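Local coordinates for protein transcriptional activator II (Enterobacteria phage lambda, PDB 1ZS4) that activates transcription from phage promoters needed to establish latency, binding DNA as a homotetramer through helix-turn-helix motifs, at residues S39-S42 with R43-D47; R13-S16 with A17-K21; D65-M68 with A69-A72. All coordinates share one frame; numbering follows the deposited sequence.

Contact 1. Residues S39-S42 with R43-D47. With nucleotides of chain B; nucleotides of chain A.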
ATOM      1  N   SER C  39     -26.890  -8.526 -10.636  1.00 11.15           N
ATOM      2  CA  SER C  39     -27.292  -8.063  -9.305  1.00 10.47           C
ATOM      3  C   SER C  39     -26.128  -7.332  -8.646  1.00 10.27           C
ATOM      4  O   SER C  39     -26.338  -6.427  -7.823  1.00 10.65           O
ATOM      5  CB  SER C  39     -27.786  -9.229  -8.416  1.00 11.89           C
ATOM      6  OG  SER C  39     -26.775 -10.199  -8.131  1.00 10.50           O
ATOM      7  N   GLN C  40     -24.901  -7.698  -9.024  1.00  8.57           N
ATOM      8  CA  GLN C  40     -23.728  -7.035  -8.470  1.00  9.52           C
ATOM      9  C   GLN C  40     -23.568  -5.653  -9.113  1.00  7.96           C
ATOM     10  O   GLN C  40     -23.371  -4.655  -8.412  1.00 10.55           O
ATOM     11  CB  GLN C  40     -22.466  -7.876  -8.704  1.00  8.44           C
ATOM     12  CG  GLN C  40     -22.042  -8.693  -7.462  1.00  9.32           C
ATOM     13  CD  GLN C  40     -23.217  -9.341  -6.755  1.00 10.05           C
ATOM     14  OE1 GLN C  40     -23.801  -8.753  -5.840  1.00 11.56           O
ATOM     15  NE2 GLN C  40     -23.587 -10.555  -7.182  1.00  9.64           N
ATOM     16  N   ILE C  41     -23.658  -5.573 -10.438  1.00  7.97           N
ATOM     17  CA  ILE C  41     -23.521  -4.259 -11.072  1.00  9.29           C
ATOM     18  C   ILE C  41     -24.604  -3.344 -10.496  1.00  9.61           C
ATOM     19  O   ILE C  41     -24.334  -2.184 -10.149  1.00  9.16           O
ATOM     20  CB  ILE C  41     -23.656  -4.342 -12.616  1.00  7.59           C
ATOM     21  CG1 ILE C  41     -22.527  -5.218 -13.185  1.00  7.28           C
ATOM     22  CG2 ILE C  41     -23.615  -2.922 -13.247  1.00  9.48           C
ATOM     23  CD1 ILE C  41     -21.144  -4.774 -12.744  1.00  9.37           C
ATOM     24  N   SER C  42     -25.810  -3.884 -10.350  1.00  9.87           N
ATOM     25  CA  SER C  42     -26.927  -3.124  -9.804  1.00 10.56           C
ATOM     26  C   SER C  42     -26.588  -2.592  -8.407  1.00 10.53           C
ATOM     27  O   SER C  42     -26.721  -1.390  -8.126  1.00 11.46           O
ATOM     28  CB  SER C  42     -28.173  -4.021  -9.730  1.00 12.15           C
ATOM     29  OG  SER C  42     -29.304  -3.309  -9.271  1.00 11.66           O
ATOM     30  N   ARG C  43     -26.121  -3.481  -7.531  1.00  8.54           N
ATOM     31  CA  ARG C  43     -25.797  -3.072  -6.172  1.00  9.00           C
ATOM     32  C   ARG C  43     -24.585  -2.158  -6.075  1.00  9.62           C
ATOM     33  O   ARG C  43     -24.543  -1.279  -5.209  1.00  8.74           O
ATOM     34  CB  ARG C  43     -25.648  -4.309  -5.277  1.00 10.56           C
ATOM     35  CG  ARG C  43     -27.024  -4.893  -4.935  1.00 12.77           C
ATOM     36  CD  ARG C  43     -27.026  -6.243  -4.214  1.00 15.76           C
ATOM     37  NE  ARG C  43     -28.364  -6.446  -3.646  1.00 16.98           N
ATOM     38  CZ  ARG C  43     -29.153  -7.490  -3.877  1.00 16.56           C
ATOM     39  NH1 ARG C  43     -28.754  -8.477  -4.673  1.00 15.61           N
ATOM     40  NH2 ARG C  43     -30.367  -7.520  -3.327  1.00 16.24           N
ATOM     41  N   TRP C  44     -23.615  -2.342  -6.968  1.00  9.38           N
ATOM     42  CA  TRP C  44     -22.420  -1.502  -6.954  1.00  8.85           C
ATOM     43  C   TRP C  44     -22.791  -0.032  -7.194  1.00  9.68           C
ATOM     44  O   TRP C  44     -22.108   0.857  -6.694  1.00 10.14           O
ATOM     45  CB  TRP C  44     -21.404  -1.940  -8.016  1.00  9.41           C
ATOM     46  CG  TRP C  44     -20.667  -3.242  -7.747  1.00  9.14           C
ATOM     47  CD1 TRP C  44     -20.867  -4.114  -6.716  1.00 11.08           C
ATOM     48  CD2 TRP C  44     -19.666  -3.834  -8.589  1.00  9.50           C
ATOM     49  NE1 TRP C  44     -20.059  -5.233  -6.870  1.00  9.81           N
ATOM     50  CE2 TRP C  44     -19.312  -5.081  -8.011  1.00  9.94           C
ATOM     51  CE3 TRP C  44     -19.035  -3.430  -9.777  1.00  9.34           C
ATOM     52  CZ2 TRP C  44     -18.353  -5.930  -8.588  1.00  9.98           C
ATOM     53  CZ3 TRP C  44     -18.084  -4.270 -10.351  1.00  8.58           C
ATOM     54  CH2 TRP C  44     -17.751  -5.511  -9.750  1.00  8.90           C
ATOM     55  N   LYS C  45     -23.855   0.219  -7.954  1.00  9.51           N
ATOM     56  CA  LYS C  45     -24.290   1.597  -8.219  1.00 10.07           C
ATOM     57  C   LYS C  45     -24.534   2.339  -6.914  1.00  9.86           C
ATOM     58  O   LYS C  45     -24.323   3.552  -6.816  1.00 10.22           O
ATOM     59  CB  LYS C  45     -25.593   1.590  -9.040  1.00  6.23           C
ATOM     60  CG  LYS C  45     -25.458   0.931 -10.398  1.00  9.37           C
ATOM     61  CD  LYS C  45     -26.811   0.835 -11.082  1.00  7.52           C
ATOM     62  CE  LYS C  45     -26.707   0.104 -12.402  1.00  7.65           C
ATOM     63  NZ  LYS C  45     -28.059  -0.219 -13.010  1.00 10.73           N
ATOM     64  N   ARG C  46     -24.975   1.596  -5.907  1.00  9.28           N
ATOM     65  CA  ARG C  46     -25.286   2.136  -4.595  1.00 11.74           C
ATOM     66  C   ARG C  46     -24.130   2.024  -3.618  1.00 12.09           C
ATOM     67  O   ARG C  46     -23.798   2.966  -2.904  1.00 12.03           O
ATOM     68  CB  ARG C  46     -26.491   1.387  -4.016  1.00 12.18           C
ATOM     69  CG  ARG C  46     -26.865   1.743  -2.563  1.00 11.78           C
ATOM     70  CD  ARG C  46     -27.861   0.711  -2.022  1.00 17.06           C
ATOM     71  NE  ARG C  46     -27.184  -0.575  -1.865  1.00 19.53           N
ATOM     72  CZ  ARG C  46     -27.788  -1.757  -1.826  1.00 20.79           C
ATOM     73  NH1 ARG C  46     -29.113  -1.842  -1.930  1.00 20.59           N
ATOM     74  NH2 ARG C  46     -27.055  -2.855  -1.693  1.00 21.05           N
ATOM     75  N   ASP C  47     -23.508   0.853  -3.613  1.00 13.04           N
ATOM     76  CA  ASP C  47     -22.444   0.546  -2.673  1.00 13.06           C
ATOM     77  C   ASP C  47     -21.040   1.010  -2.994  1.00 13.02           C
ATOM     78  O   ASP C  47     -20.252   1.226  -2.071  1.00 14.48           O
ATOM     79  CB  ASP C  47     -22.401  -0.974  -2.441  1.00 13.17           C
ATOM     80  CG  ASP C  47     -23.693  -1.514  -1.854  1.00 16.97           C
ATOM     81  OD1 ASP C  47     -24.427  -0.732  -1.203  1.00 15.22           O
ATOM     82  OD2 ASP C  47     -23.971  -2.725  -2.041  1.00 15.84           O
TER
ATOM     83  P    DC B  17     -18.902  -8.446  -5.082  1.00 11.23           P
ATOM     84  OP1  DC B  17     -17.913  -8.249  -6.154  1.00 13.19           O
ATOM     85  OP2  DC B  17     -19.963  -7.437  -4.836  1.00 13.01           O
ATOM     86  O5'  DC B  17     -19.625  -9.788  -5.505  1.00 14.67           O
ATOM     87  C5'  DC B  17     -19.936 -10.711  -4.538  1.00 22.01           C
ATOM     88  C4'  DC B  17     -19.841 -12.104  -5.085  1.00 17.54           C
ATOM     89  O4'  DC B  17     -20.501 -12.797  -4.013  1.00 18.33           O
ATOM     90  C3'  DC B  17     -20.717 -12.307  -6.326  1.00 15.41           C
ATOM     91  O3'  DC B  17     -20.284 -13.191  -7.369  1.00 12.34           O
ATOM     92  C2'  DC B  17     -22.068 -12.654  -5.771  1.00 19.62           C
ATOM     93  C1'  DC B  17     -21.786 -13.246  -4.414  1.00 15.67           C
ATOM     94  N1   DC B  17     -22.757 -12.612  -3.527  1.00 14.30           N
ATOM     95  C2   DC B  17     -23.668 -13.414  -2.885  1.00 13.52           C
ATOM     96  O2   DC B  17     -23.573 -14.644  -3.044  1.00 13.10           O
ATOM     97  N3   DC B  17     -24.624 -12.847  -2.120  1.00 12.20           N
ATOM     98  C4   DC B  17     -24.674 -11.513  -1.988  1.00 13.21           C
ATOM     99  N4   DC B  17     -25.635 -10.989  -1.222  1.00 13.16           N
ATOM    100  C5   DC B  17     -23.742 -10.662  -2.637  1.00  9.84           C
ATOM    101  C6   DC B  17     -22.799 -11.246  -3.380  1.00 11.39           C
TER
ATOM    102  P    DT A   9     -34.110  -1.920  -5.406  1.00 20.79           P
ATOM    103  OP1  DT A   9     -35.057  -0.938  -4.820  1.00 22.93           O
ATOM    104  OP2  DT A   9     -32.652  -1.713  -5.253  1.00 20.76           O
ATOM    105  O5'  DT A   9     -34.477  -3.364  -4.829  1.00 21.96           O
ATOM    106  C5'  DT A   9     -35.766  -3.888  -5.087  1.00 23.90           C
ATOM    107  C4'  DT A   9     -35.987  -5.230  -4.427  1.00 23.41           C
ATOM    108  O4'  DT A   9     -35.439  -6.306  -5.236  1.00 22.71           O
ATOM    109  C3'  DT A   9     -35.321  -5.391  -3.058  1.00 24.10           C
ATOM    110  O3'  DT A   9     -36.135  -6.296  -2.312  1.00 27.65           O
ATOM    111  C2'  DT A   9     -33.974  -6.007  -3.409  1.00 24.07           C
ATOM    112  C1'  DT A   9     -34.377  -6.944  -4.538  1.00 20.10           C
ATOM    113  N1   DT A   9     -33.371  -7.404  -5.513  1.00 17.19           N
ATOM    114  C2   DT A   9     -33.534  -8.664  -6.062  1.00 17.32           C
ATOM    115  O2   DT A   9     -34.447  -9.418  -5.769  1.00 16.23           O
ATOM    116  N3   DT A   9     -32.586  -9.012  -6.981  1.00 14.91           N
ATOM    117  C4   DT A   9     -31.522  -8.254  -7.406  1.00 14.03           C
ATOM    118  O4   DT A   9     -30.770  -8.697  -8.268  1.00 13.43           O
ATOM    119  C5   DT A   9     -31.397  -6.956  -6.783  1.00 12.08           C
ATOM    120  C7   DT A   9     -30.258  -6.067  -7.178  1.00 14.65           C
ATOM    121  C6   DT A   9     -32.314  -6.600  -5.875  1.00 14.23           C
ATOM    122  P    DT A   8     -31.111  -1.116 -11.473  1.00 13.80           P
ATOM    123  OP1  DT A   8     -31.193   0.323 -11.096  1.00 14.33           O
ATOM    124  OP2  DT A   8     -29.789  -1.778 -11.506  1.00 13.61           O
ATOM    125  O5'  DT A   8     -32.103  -1.897 -10.498  1.00 16.33           O
ATOM    126  C5'  DT A   8     -33.468  -1.504 -10.457  1.00 15.80           C
ATOM    127  C4'  DT A   8     -34.242  -2.161  -9.332  1.00 18.10           C
ATOM    128  O4'  DT A   8     -34.493  -3.563  -9.636  1.00 18.27           O
ATOM    129  C3'  DT A   8     -33.541  -2.175  -7.972  1.00 18.28           C
ATOM    130  O3'  DT A   8     -34.539  -2.052  -6.943  1.00 18.82           O
ATOM    131  C2'  DT A   8     -32.821  -3.520  -7.970  1.00 17.85           C
ATOM    132  C1'  DT A   8     -33.825  -4.403  -8.701  1.00 14.76           C
ATOM    133  N1   DT A   8     -33.358  -5.628  -9.410  1.00 13.45           N
ATOM    134  C2   DT A   8     -34.105  -6.788  -9.249  1.00 12.94           C
ATOM    135  O2   DT A   8     -35.095  -6.865  -8.528  1.00 13.98           O
ATOM    136  N3   DT A   8     -33.649  -7.865  -9.966  1.00 12.70           N
ATOM    137  C4   DT A   8     -32.548  -7.907 -10.792  1.00 11.81           C
ATOM    138  O4   DT A   8     -32.259  -8.943 -11.375  1.00 14.41           O
ATOM    139  C5   DT A   8     -31.799  -6.674 -10.900  1.00 11.44           C
ATOM    140  C7   DT A   8     -30.577  -6.656 -11.769  1.00  9.62           C
ATOM    141  C6   DT A   8     -32.233  -5.607 -10.216  1.00 11.42           C
TER
HETATM  142  O   HOH W   1     -26.286  -9.585  -5.320  1.00 14.69           O
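The bonds from R43 N to S39 O, W44 N to Q40 O and K45 N to I41 O repeat the i to i+4 pattern of one helix, 38-47, whose place in the predicted helix-turn-helix motif and whose contacts with bases mark it as the recognition helix. S39, Q40 and R43 meet the bases together. One water lies 2.7 Å from Q40 OE1, to which it donates, accepts from R43 NH1 at 2.8 Å, and also bonds to S39 OG. R43 continues in an extended line from CG to NE, and one face of its guanidinium covers the DT9 base of chain A, with DT9 C5 3.4 Å from that plane; R43 NH2 and Q40 NE2 each bond a guanine base, while S39 OG meets a cytosine base. Behind the reading side, I41 CD1 approaches W44 CE3 obliquely at 3.9 Å, and I41 also lies on T27, T30 and A31 of helix 27-34. Two phosphates are bonded as well. S42 OG and K45 NZ each donate to DT8 OP2 of chain A, and K45 NZ also bonds T27 OG1. In the plane of its ring, W44 NE1 points almost straight at DC17 OP2 of chain B, 3.0 Å away at 173°.

Contact 2. Residues R13-S16 with A17-K21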
ATOM      1  N   ARG C  13     -20.313  14.868 -10.747  1.00  9.24           N
ATOM      2  CA  ARG C  13     -20.228  14.839 -12.215  1.00 10.16           C
ATOM      3  C   ARG C  13     -19.760  13.471 -12.733  1.00  9.94           C
ATOM      4  O   ARG C  13     -20.283  12.949 -13.727  1.00  9.86           O
ATOM      5  CB  ARG C  13     -19.252  15.897 -12.730  1.00 10.10           C
ATOM      6  CG  ARG C  13     -19.183  15.929 -14.259  1.00 10.75           C
ATOM      7  CD  ARG C  13     -18.127  16.908 -14.774  1.00 12.16           C
ATOM      8  NE  ARG C  13     -16.779  16.374 -14.566  1.00 12.36           N
ATOM      9  CZ  ARG C  13     -16.270  15.367 -15.269  1.00 12.32           C
ATOM     10  NH1 ARG C  13     -16.991  14.790 -16.223  1.00 15.31           N
ATOM     11  NH2 ARG C  13     -15.041  14.931 -15.016  1.00 15.69           N
ATOM     12  N   ILE C  14     -18.771  12.906 -12.046  1.00  9.46           N
ATOM     13  CA  ILE C  14     -18.216  11.615 -12.418  1.00  8.10           C
ATOM     14  C   ILE C  14     -19.231  10.496 -12.141  1.00  9.24           C
ATOM     15  O   ILE C  14     -19.404   9.593 -12.975  1.00  7.98           O
ATOM     16  CB  ILE C  14     -16.870  11.367 -11.665  1.00  8.26           C
ATOM     17  CG1 ILE C  14     -15.802  12.324 -12.220  1.00  8.85           C
ATOM     18  CG2 ILE C  14     -16.413   9.909 -11.828  1.00  7.73           C
ATOM     19  CD1 ILE C  14     -14.547  12.502 -11.356  1.00  8.30           C
ATOM     20  N   GLU C  15     -19.910  10.556 -10.999  1.00  8.00           N
ATOM     21  CA  GLU C  15     -20.894   9.518 -10.686  1.00  9.21           C
ATOM     22  C   GLU C  15     -21.977   9.516 -11.750  1.00  8.12           C
ATOM     23  O   GLU C  15     -22.396   8.454 -12.207  1.00  8.08           O
ATOM     24  CB  GLU C  15     -21.519   9.742  -9.302  1.00  8.08           C
ATOM     25  CG  GLU C  15     -22.728   8.841  -9.043  1.00 10.25           C
ATOM     26  CD  GLU C  15     -23.100   8.807  -7.579  1.00  9.63           C
ATOM     27  OE1 GLU C  15     -22.451   8.044  -6.829  1.00 12.53           O
ATOM     28  OE2 GLU C  15     -24.021   9.548  -7.162  1.00  9.53           O
ATOM     29  N   SER C  16     -22.410  10.708 -12.166  1.00  7.64           N
ATOM     30  CA  SER C  16     -23.444  10.804 -13.187  1.00  9.53           C
ATOM     31  C   SER C  16     -22.964  10.168 -14.488  1.00 10.08           C
ATOM     32  O   SER C  16     -23.697   9.391 -15.127  1.00  9.33           O
ATOM     33  CB  SER C  16     -23.840  12.272 -13.426  1.00 10.28           C
ATOM     34  OG  SER C  16     -24.743  12.349 -14.524  1.00 14.15           O
ATOM     35  N   ALA C  17     -21.730  10.496 -14.885  1.00  8.85           N
ATOM     36  CA  ALA C  17     -21.152   9.953 -16.113  1.00  9.93           C
ATOM     37  C   ALA C  17     -21.017   8.435 -16.051  1.00 10.08           C
ATOM     38  O   ALA C  17     -21.311   7.738 -17.020  1.00  9.45           O
ATOM     39  CB  ALA C  17     -19.787  10.572 -16.373  1.00 12.46           C
ATOM     40  N   LEU C  18     -20.537   7.933 -14.918  1.00  8.10           N
ATOM     41  CA  LEU C  18     -20.376   6.492 -14.770  1.00  9.61           C
ATOM     42  C   LEU C  18     -21.714   5.770 -14.808  1.00  9.51           C
ATOM     43  O   LEU C  18     -21.867   4.794 -15.527  1.00  9.53           O
ATOM     44  CB  LEU C  18     -19.658   6.165 -13.457  1.00  8.97           C
ATOM     45  CG  LEU C  18     -18.173   6.516 -13.381  1.00  9.10           C
ATOM     46  CD1 LEU C  18     -17.695   6.261 -11.950  1.00  8.32           C
ATOM     47  CD2 LEU C  18     -17.365   5.698 -14.394  1.00 12.00           C
ATOM     48  N   LEU C  19     -22.689   6.255 -14.049  1.00  9.78           N
ATOM     49  CA  LEU C  19     -23.991   5.590 -14.017  1.00  8.61           C
ATOM     50  C   LEU C  19     -24.627   5.632 -15.405  1.00 10.59           C
ATOM     51  O   LEU C  19     -25.273   4.666 -15.818  1.00 10.94           O
ATOM     52  CB  LEU C  19     -24.910   6.239 -12.979  1.00  8.13           C
ATOM     53  CG  LEU C  19     -24.496   5.976 -11.527  1.00  8.02           C
ATOM     54  CD1 LEU C  19     -25.425   6.711 -10.578  1.00  9.29           C
ATOM     55  CD2 LEU C  19     -24.537   4.468 -11.246  1.00  6.84           C
ATOM     56  N   ASN C  20     -24.443   6.732 -16.133  1.00 12.07           N
ATOM     57  CA  ASN C  20     -25.018   6.807 -17.482  1.00 13.42           C
ATOM     58  C   ASN C  20     -24.331   5.826 -18.442  1.00 12.55           C
ATOM     59  O   ASN C  20     -24.985   5.241 -19.303  1.00 12.16           O
ATOM     60  CB  ASN C  20     -24.919   8.229 -18.042  1.00 17.75           C
ATOM     61  CG  ASN C  20     -25.514   8.343 -19.436  1.00 20.66           C
ATOM     62  OD1 ASN C  20     -26.711   8.102 -19.632  1.00 23.90           O
ATOM     63  ND2 ASN C  20     -24.681   8.694 -20.418  1.00 25.10           N
ATOM     64  N   LYS C  21     -23.022   5.637 -18.296  1.00 12.13           N
ATOM     65  CA  LYS C  21     -22.308   4.706 -19.166  1.00 12.25           C
ATOM     66  C   LYS C  21     -22.816   3.288 -18.914  1.00 12.22           C
ATOM     67  O   LYS C  21     -23.029   2.516 -19.855  1.00 12.98           O
ATOM     68  CB  LYS C  21     -20.802   4.801 -18.937  1.00 13.25           C
ATOM     69  CG  LYS C  21     -20.160   5.967 -19.694  1.00 17.04           C
ATOM     70  CD  LYS C  21     -18.700   6.150 -19.295  1.00 20.32           C
ATOM     71  CE  LYS C  21     -17.937   7.065 -20.259  1.00 24.31           C
ATOM     72  NZ  LYS C  21     -17.465   6.322 -21.481  1.00 25.47           N
TER
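I14 and L18 lie side by side on one face of helix 7-25, as do E15 and L19 one position further round, and both pairs show how residues four apart line up along an alpha helix. The backbone bonds come first. A17 N, L18 N, L19 N and N20 N donate in turn to the carbonyls of R13, I14, E15 and S16. The L18 N to I14 O bond is the shortest of the four at 2.8 Å, and L19 N to E15 O is the straightest, with an angle of 169°.

Apolar contacts follow the same spacing. The CG2 branch of I14, set opposite the backbone N, reaches L18 CD1 at 3.9 Å. E15 uses only its aliphatic part here: with CG likewise opposite its backbone N (chi1 169°), the chain runs out extended and E15 CG meets L19 CD1 at 3.8 Å. Beyond the helix, E15 and L18 rest on helix 49-59, and I14, A17 and L18 pack against W61 of the second subunit.

Charged groups act outside this turn: R13 forms salt bridges with E10 of its own helix and with E60 just after helix 49-59, and K21 NZ bonds L59 O of the second subunit. I14, A17, L18 and K21 thus meet the partner chain together, so that apolar packing on W61 is joined by a polar bond to L59 O.

Contact 3. Residues D65-M68 with A69-A72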
ATOM      1  N   ASP C  65       3.349  20.759  -6.650  1.00 22.52           N
ATOM      2  CA  ASP C  65       4.816  20.753  -6.597  1.00 25.28           C
ATOM      3  C   ASP C  65       5.435  20.329  -5.263  1.00 24.60           C
ATOM      4  O   ASP C  65       6.331  19.482  -5.239  1.00 25.65           O
ATOM      5  CB  ASP C  65       5.384  22.132  -6.963  1.00 26.52           C
ATOM      6  CG  ASP C  65       5.091  22.535  -8.392  1.00 30.36           C
ATOM      7  OD1 ASP C  65       4.922  21.649  -9.264  1.00 29.78           O
ATOM      8  OD2 ASP C  65       5.055  23.760  -8.644  1.00 31.35           O
ATOM      9  N   ASP C  66       4.990  20.929  -4.161  1.00 26.30           N
ATOM     10  CA  ASP C  66       5.536  20.586  -2.845  1.00 27.00           C
ATOM     11  C   ASP C  66       5.452  19.089  -2.594  1.00 25.70           C
ATOM     12  O   ASP C  66       6.408  18.465  -2.139  1.00 24.96           O
ATOM     13  CB  ASP C  66       4.770  21.282  -1.715  1.00 30.80           C
ATOM     14  CG  ASP C  66       5.116  22.751  -1.575  1.00 35.31           C
ATOM     15  OD1 ASP C  66       6.316  23.091  -1.667  1.00 38.19           O
ATOM     16  OD2 ASP C  66       4.187  23.563  -1.353  1.00 37.76           O
ATOM     17  N   ASP C  67       4.279  18.530  -2.858  1.00 25.13           N
ATOM     18  CA  ASP C  67       4.041  17.109  -2.656  1.00 23.69           C
ATOM     19  C   ASP C  67       4.889  16.233  -3.580  1.00 21.97           C
ATOM     20  O   ASP C  67       5.401  15.189  -3.156  1.00 22.59           O
ATOM     21  CB  ASP C  67       2.550  16.803  -2.864  1.00 26.19           C
ATOM     22  CG  ASP C  67       1.675  17.413  -1.779  1.00 27.84           C
ATOM     23  OD1 ASP C  67       0.443  17.455  -1.967  1.00 29.17           O
ATOM     24  OD2 ASP C  67       2.225  17.837  -0.736  1.00 30.00           O
ATOM     25  N   MET C  68       5.027  16.650  -4.837  1.00 18.98           N
ATOM     26  CA  MET C  68       5.816  15.897  -5.806  1.00 18.07           C
ATOM     27  C   MET C  68       7.292  15.885  -5.408  1.00 17.01           C
ATOM     28  O   MET C  68       7.973  14.866  -5.558  1.00 17.07           O
ATOM     29  CB  MET C  68       5.676  16.495  -7.209  1.00 14.63           C
ATOM     30  CG  MET C  68       6.425  15.717  -8.314  1.00 16.02           C
ATOM     31  SD  MET C  68       6.121  13.918  -8.369  1.00 11.83           S
ATOM     32  CE  MET C  68       4.504  13.880  -9.130  1.00 16.96           C
ATOM     33  N   ALA C  69       7.786  17.011  -4.904  1.00 18.95           N
ATOM     34  CA  ALA C  69       9.189  17.072  -4.491  1.00 18.97           C
ATOM     35  C   ALA C  69       9.429  16.121  -3.327  1.00 19.95           C
ATOM     36  O   ALA C  69      10.469  15.460  -3.249  1.00 18.50           O
ATOM     37  CB  ALA C  69       9.567  18.506  -4.085  1.00 19.55           C
ATOM     38  N   ARG C  70       8.453  16.047  -2.426  1.00 19.89           N
ATOM     39  CA  ARG C  70       8.541  15.191  -1.255  1.00 20.00           C
ATOM     40  C   ARG C  70       8.549  13.729  -1.677  1.00 19.32           C
ATOM     41  O   ARG C  70       9.312  12.934  -1.144  1.00 19.01           O
ATOM     42  CB  ARG C  70       7.359  15.481  -0.334  1.00 23.25           C
ATOM     43  CG  ARG C  70       7.283  14.654   0.935  1.00 27.91           C
ATOM     44  CD  ARG C  70       6.278  15.336   1.852  1.00 33.05           C
ATOM     45  NE  ARG C  70       6.729  16.700   2.126  1.00 34.95           N
ATOM     46  CZ  ARG C  70       5.939  17.716   2.450  1.00 36.54           C
ATOM     47  NH1 ARG C  70       4.625  17.546   2.545  1.00 36.93           N
ATOM     48  NH2 ARG C  70       6.471  18.910   2.682  1.00 37.25           N
ATOM     49  N   LEU C  71       7.687  13.378  -2.627  1.00 16.49           N
ATOM     50  CA  LEU C  71       7.626  12.004  -3.124  1.00 15.19           C
ATOM     51  C   LEU C  71       8.943  11.670  -3.827  1.00 13.74           C
ATOM     52  O   LEU C  71       9.500  10.598  -3.642  1.00 13.88           O
ATOM     53  CB  LEU C  71       6.477  11.846  -4.119  1.00 15.12           C
ATOM     54  CG  LEU C  71       5.056  11.835  -3.572  1.00 14.68           C
ATOM     55  CD1 LEU C  71       4.059  11.970  -4.713  1.00 14.89           C
ATOM     56  CD2 LEU C  71       4.826  10.529  -2.834  1.00 15.99           C
ATOM     57  N   ALA C  72       9.447  12.597  -4.632  1.00 12.45           N
ATOM     58  CA  ALA C  72      10.685  12.341  -5.350  1.00 13.33           C
ATOM     59  C   ALA C  72      11.843  12.095  -4.392  1.00 13.65           C
ATOM     60  O   ALA C  72      12.690  11.239  -4.652  1.00 13.67           O
ATOM     61  CB  ALA C  72      11.007  13.508  -6.288  1.00 13.30           C
TER
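D65 O accepts from A69 N at 2.9 Å, and this bond closes the first turn of helix 65-78. M68 O takes A72 N at the same 2.9 Å. Between them R70 N reaches D66 O at 3.2 Å, the longest of the set, and L71 N reaches D67 O at 3.0 Å, so that four successive carbonyls of 65-68 are each met by an amide of 69-72.

Among the side chains, D67 and R70 come near each other without forming a salt bridge. D67 OD2 stands 4.1 Å from R70 NH1, well out of the guanidinium plane, so that no N-H points at it; the carboxylate and guanidinium planes are turned 53° apart. The chain of R70 bends at chi3 (-59°), which carries its end back over the side of the helix where D67 sits. What remains is an attraction between charges, probably modest at the surface. D65, D66 and D67 all fall in the first turn, where their negative charges would probably interact favourably with the positive end of the helix dipole.

This helix packs against neighbouring chains of the homotetramer. M68 and A72 lie on Q74 of the second subunit, and L71 touches M24 of the second subunit and M68 of the third. Between chains, D65 OD1 and R70 NH2 of the second subunit attract each other weakly, at long range.

Within the turn, the apolar residues mainly pack on backbone oxygens. L71 CG sits 3.4 Å from D67 O, and A72 CB lies equally close to M68 O, at 3.4 Å. The M68 chain leaves its backbone with CG opposite the N, then bends at both chi2 and chi3, which folds the thioether so that CE turns back toward the start of the helix.

How the contacts relate
Along the chain the contacts run in the order 2, 1, 3, each inside a different helix: 7-25, 38-47 and 65-78. Contacts 1 and 2 are close neighbours, their centres 14 Å apart, and they touch where K45 CG meets L19 CD2 at 3.8 Å, so the recognition helix leans on the first helix of the chain. Contact 3 stands apart, its centre 37 Å from that of contact 1 and 31 Å from that of contact 2, on the opposite side of the chain's centre from both. All three contacts reach the second subunit; contact 3, away from the DNA, also reaches a third.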